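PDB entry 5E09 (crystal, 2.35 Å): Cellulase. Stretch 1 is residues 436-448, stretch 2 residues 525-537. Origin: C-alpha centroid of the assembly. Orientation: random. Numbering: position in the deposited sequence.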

# COMPACT_ATOMS: atom_id res chain seq x y z
N THR A 436 -17.73 19.35 -17.07
CA THR A 436 -18.67 19.15 -18.16
C THR A 436 -18.35 17.89 -18.97
O THR A 436 -17.19 17.62 -19.27
CB THR A 436 -18.68 20.38 -19.11
OG1 THR A 436 -19.08 21.55 -18.38
CG2 THR A 436 -19.63 20.19 -20.29
N LEU A 437 -19.39 17.13 -19.30
CA LEU A 437 -19.23 15.95 -20.14
C LEU A 437 -19.95 16.12 -21.47
O LEU A 437 -20.83 16.96 -21.60
CB LEU A 437 -19.75 14.71 -19.42
CG LEU A 437 -19.14 14.48 -18.04
CD1 LEU A 437 -19.88 13.37 -17.32
CD2 LEU A 437 -17.66 14.18 -18.16
N GLU A 438 -19.57 15.30 -22.45
CA GLU A 438 -20.16 15.38 -23.79
C GLU A 438 -20.80 14.08 -24.24
O GLU A 438 -20.48 13.00 -23.74
CB GLU A 438 -19.09 15.80 -24.80
CG GLU A 438 -18.50 17.17 -24.53
CD GLU A 438 -17.47 17.57 -25.56
OE1 GLU A 438 -17.26 16.79 -26.52
OE2 GLU A 438 -16.85 18.64 -25.41
N ASN A 439 -21.72 14.18 -25.20
CA ASN A 439 -22.27 13.01 -25.87
C ASN A 439 -21.18 12.21 -26.57
O ASN A 439 -20.18 12.78 -27.03
CB ASN A 439 -23.34 13.40 -26.88
CG ASN A 439 -24.48 14.17 -26.25
OD1 ASN A 439 -24.76 14.02 -25.07
ND2 ASN A 439 -25.14 15.01 -27.05
N THR A 440 -21.36 10.90 -26.65
CA THR A 440 -20.39 10.09 -27.37
C THR A 440 -21.04 8.79 -27.82
O THR A 440 -22.12 8.43 -27.36
CB THR A 440 -19.14 9.79 -26.51
OG1 THR A 440 -18.16 9.11 -27.30
CG2 THR A 440 -19.51 8.93 -25.32
N GLU A 441 -20.36 8.10 -28.73
CA GLU A 441 -20.81 6.82 -29.26
C GLU A 441 -19.61 5.90 -29.24
O GLU A 441 -18.50 6.35 -29.50
CB GLU A 441 -21.36 6.96 -30.68
CG GLU A 441 -22.65 7.76 -30.79
CD GLU A 441 -23.11 7.94 -32.23
OE1 GLU A 441 -22.33 7.60 -33.16
OE2 GLU A 441 -24.26 8.40 -32.44
N GLY A 442 -19.80 4.63 -28.93
CA GLY A 442 -18.67 3.72 -28.97
C GLY A 442 -19.00 2.27 -28.72
O GLY A 442 -20.16 1.91 -28.54
N SER A 443 -17.97 1.44 -28.74
CA SER A 443 -18.13 0.04 -28.39
C SER A 443 -17.71 -0.17 -26.94
O SER A 443 -16.96 0.63 -26.39
CB SER A 443 -17.31 -0.85 -29.32
OG SER A 443 -15.92 -0.67 -29.12
N THR A 444 -18.19 -1.25 -26.34
CA THR A 444 -17.91 -1.55 -24.93
C THR A 444 -16.42 -1.70 -24.61
O THR A 444 -16.01 -1.56 -23.46
CB THR A 444 -18.64 -2.83 -24.48
OG1 THR A 444 -18.33 -3.89 -25.39
CG2 THR A 444 -20.14 -2.61 -24.46
N SER A 445 -15.62 -1.99 -25.63
CA SER A 445 -14.20 -2.22 -25.41
C SER A 445 -13.35 -0.97 -25.64
O SER A 445 -12.15 -0.97 -25.37
CB SER A 445 -13.72 -3.36 -26.30
OG SER A 445 -13.93 -3.05 -27.67
N ASN A 446 -13.98 0.10 -26.12
CA ASN A 446 -13.25 1.33 -26.42
C ASN A 446 -14.05 2.59 -26.06
O ASN A 446 -14.10 3.54 -26.84
CB ASN A 446 -12.86 1.36 -27.90
CG ASN A 446 -11.80 2.39 -28.20
OD1 ASN A 446 -10.96 2.70 -27.35
ND2 ASN A 446 -11.82 2.93 -29.42
N PHE A 447 -14.66 2.59 -24.88
CA PHE A 447 -15.57 3.67 -24.52
C PHE A 447 -14.94 4.73 -23.61
O PHE A 447 -14.40 4.42 -22.54
CB PHE A 447 -16.82 3.10 -23.85
CG PHE A 447 -17.95 4.08 -23.79
CD1 PHE A 447 -18.83 4.22 -24.85
CD2 PHE A 447 -18.13 4.87 -22.66
CE1 PHE A 447 -19.87 5.14 -24.80
CE2 PHE A 447 -19.17 5.79 -22.60
CZ PHE A 447 -20.04 5.92 -23.67
N ALA A 448 -15.01 5.97 -24.06
CA ALA A 448 -14.54 7.09 -23.26
C ALA A 448 -15.44 8.31 -23.45
O ALA A 448 -15.73 8.72 -24.57
CB ALA A 448 -13.10 7.44 -23.62
N THR A 525 -25.76 9.65 -18.89
CA THR A 525 -26.59 8.49 -19.17
C THR A 525 -26.01 7.61 -20.27
O THR A 525 -25.62 8.11 -21.32
CB THR A 525 -28.03 8.90 -19.55
OG1 THR A 525 -28.59 9.71 -18.51
CG2 THR A 525 -28.92 7.68 -19.76
N LEU A 526 -25.92 6.31 -20.01
CA LEU A 526 -25.49 5.35 -21.02
C LEU A 526 -26.68 4.53 -21.52
O LEU A 526 -27.56 4.18 -20.75
CB LEU A 526 -24.41 4.42 -20.47
CG LEU A 526 -23.16 5.02 -19.84
CD1 LEU A 526 -22.19 3.92 -19.41
CD2 LEU A 526 -22.48 5.99 -20.79
N SER A 527 -26.69 4.25 -22.81
CA SER A 527 -27.59 3.25 -23.36
C SER A 527 -26.72 2.15 -23.94
O SER A 527 -25.98 2.37 -24.90
CB SER A 527 -28.51 3.85 -24.43
OG SER A 527 -29.42 4.78 -23.85
N LYS A 528 -26.78 0.98 -23.32
CA LYS A 528 -26.01 -0.17 -23.78
C LYS A 528 -26.89 -1.18 -24.50
O LYS A 528 -27.92 -1.61 -23.98
CB LYS A 528 -25.30 -0.86 -22.61
CG LYS A 528 -24.76 -2.23 -23.01
CD LYS A 528 -23.89 -2.85 -21.94
CE LYS A 528 -23.45 -4.27 -22.32
NZ LYS A 528 -24.57 -5.25 -22.26
N ASN A 529 -26.45 -1.57 -25.69
CA ASN A 529 -27.08 -2.64 -26.44
C ASN A 529 -26.02 -3.47 -27.15
O ASN A 529 -25.29 -2.96 -28.02
CB ASN A 529 -28.10 -2.08 -27.43
CG ASN A 529 -29.08 -3.12 -27.90
OD1 ASN A 529 -29.01 -3.58 -29.03
ND2 ASN A 529 -29.98 -3.52 -27.01
N GLY A 530 -25.92 -4.73 -26.76
CA GLY A 530 -24.88 -5.61 -27.26
C GLY A 530 -23.51 -5.04 -26.95
O GLY A 530 -23.20 -4.73 -25.80
N ASN A 531 -22.70 -4.88 -27.98
CA ASN A 531 -21.37 -4.32 -27.82
C ASN A 531 -21.32 -2.82 -28.06
O ASN A 531 -20.23 -2.25 -28.19
CB ASN A 531 -20.39 -5.02 -28.75
CG ASN A 531 -19.93 -6.36 -28.22
OD1 ASN A 531 -19.07 -6.43 -27.34
ND2 ASN A 531 -20.51 -7.44 -28.74
N HIS A 532 -22.48 -2.18 -28.15
CA HIS A 532 -22.48 -0.75 -28.46
C HIS A 532 -23.14 0.08 -27.37
O HIS A 532 -24.10 -0.34 -26.73
CB HIS A 532 -23.16 -0.50 -29.80
CG HIS A 532 -22.45 -1.15 -30.94
ND1 HIS A 532 -22.93 -2.27 -31.58
CD2 HIS A 532 -21.27 -0.85 -31.54
CE1 HIS A 532 -22.09 -2.63 -32.54
NE2 HIS A 532 -21.08 -1.78 -32.54
N VAL A 533 -22.58 1.27 -27.18
CA VAL A 533 -23.01 2.18 -26.12
C VAL A 533 -23.12 3.61 -26.64
O VAL A 533 -22.23 4.12 -27.36
CB VAL A 533 -22.04 2.17 -24.92
CG1 VAL A 533 -22.59 3.03 -23.78
CG2 VAL A 533 -21.80 0.76 -24.43
N GLN A 534 -24.17 4.27 -26.18
CA GLN A 534 -24.42 5.66 -26.46
C GLN A 534 -24.35 6.46 -25.15
O GLN A 534 -24.97 6.13 -24.19
CB GLN A 534 -25.77 5.83 -27.12
CG GLN A 534 -26.23 7.26 -27.12
CD GLN A 534 -27.08 7.65 -28.29
OE1 GLN A 534 -28.27 7.80 -28.15
NE2 GLN A 534 -26.46 7.85 -29.44
N GLY A 535 -23.58 7.53 -25.14
CA GLY A 535 -23.44 8.37 -23.99
C GLY A 535 -24.15 9.67 -24.19
O GLY A 535 -24.04 10.28 -25.19
N ARG A 536 -24.91 10.09 -23.21
CA ARG A 536 -25.70 11.31 -23.32
C ARG A 536 -25.47 12.18 -22.09
O ARG A 536 -25.66 11.74 -20.95
CB ARG A 536 -27.18 10.98 -23.49
CG ARG A 536 -27.55 10.57 -24.91
CD ARG A 536 -27.35 11.75 -25.86
NE ARG A 536 -27.66 11.44 -27.25
CZ ARG A 536 -26.77 11.02 -28.15
NH1 ARG A 536 -25.50 10.81 -27.80
NH2 ARG A 536 -27.16 10.76 -29.39
N ARG A 537 -25.03 13.41 -22.34
CA ARG A 537 -24.67 14.38 -21.32
C ARG A 537 -25.81 14.68 -20.35
O ARG A 537 -26.86 15.21 -20.75
CB ARG A 537 -24.20 15.68 -21.99
CG ARG A 537 -24.25 16.91 -21.10
CD ARG A 537 -23.86 18.15 -21.88
NE ARG A 537 -24.26 18.05 -23.28
CZ ARG A 537 -24.42 19.09 -24.08
NH1 ARG A 537 -24.23 20.32 -23.63
NH2 ARG A 537 -24.79 18.90 -25.34

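Strand 440-443 and strand 532-536 lie side by side and run antiparallel, with 163° between their directions. Their axes approach to 4.7 Å. Stretch 2 is itself a hairpin: strands 525-529 and 532-536 are joined by a type II' turn from Asn 529 to His 532. Gly 530 sits in that turn with positive phi, which favours glycine.

Backbone hydrogen bonds carry most of the pairing. Thr 440 and Gly 535 bond both ways: Thr 440 N to Gly 535 O is 3.1 Å, and Gly 535 N to Thr 440 O is 2.8 Å. Gly 442 and Val 533 repeat the pattern two residues on, with Gly 442 N to Val 533 O at 2.9 Å and Val 533 N to Gly 442 O at 2.8 Å. Thr 444 N extends the ladder to Asn 531 O at 2.9 Å, where stretch 1 enters a type I turn. CA-H...O contacts fill the gaps. The shortest is Ser 443 CA to Asn 531 O, 3.1 Å.

One side chain continues the ladder at its other end. Asn 439 OD1 accepts from Arg 537 N at 2.8 Å, nearly in line with the N-H.

The apolar contacts centre on Phe 447. Phe 447 CE1 lies 3.6 Å from Val 533 CG1, and Phe 447 CZ lies 3.8 Å from Leu 526 CD2. All three residues are buried, so their hydrocarbon surfaces pack together out of water. Thr 444 CG2 adds a methyl contact with Val 533 CG2 at 3.8 Å. Gly 535 leaves room here: a CB would clash with Thr 440 CG2 and be tight against Phe 447 CZ. A CB on Gly 442 would be crowded by Phe 447 CD1.

Thr 440 and Val 533 point to one face of the sheet; Glu 441, Ser 443, His 532 and Gln 534 point to the opposite one. Glu 441 OE2 lies 3.8 Å from Gln 534 NE2.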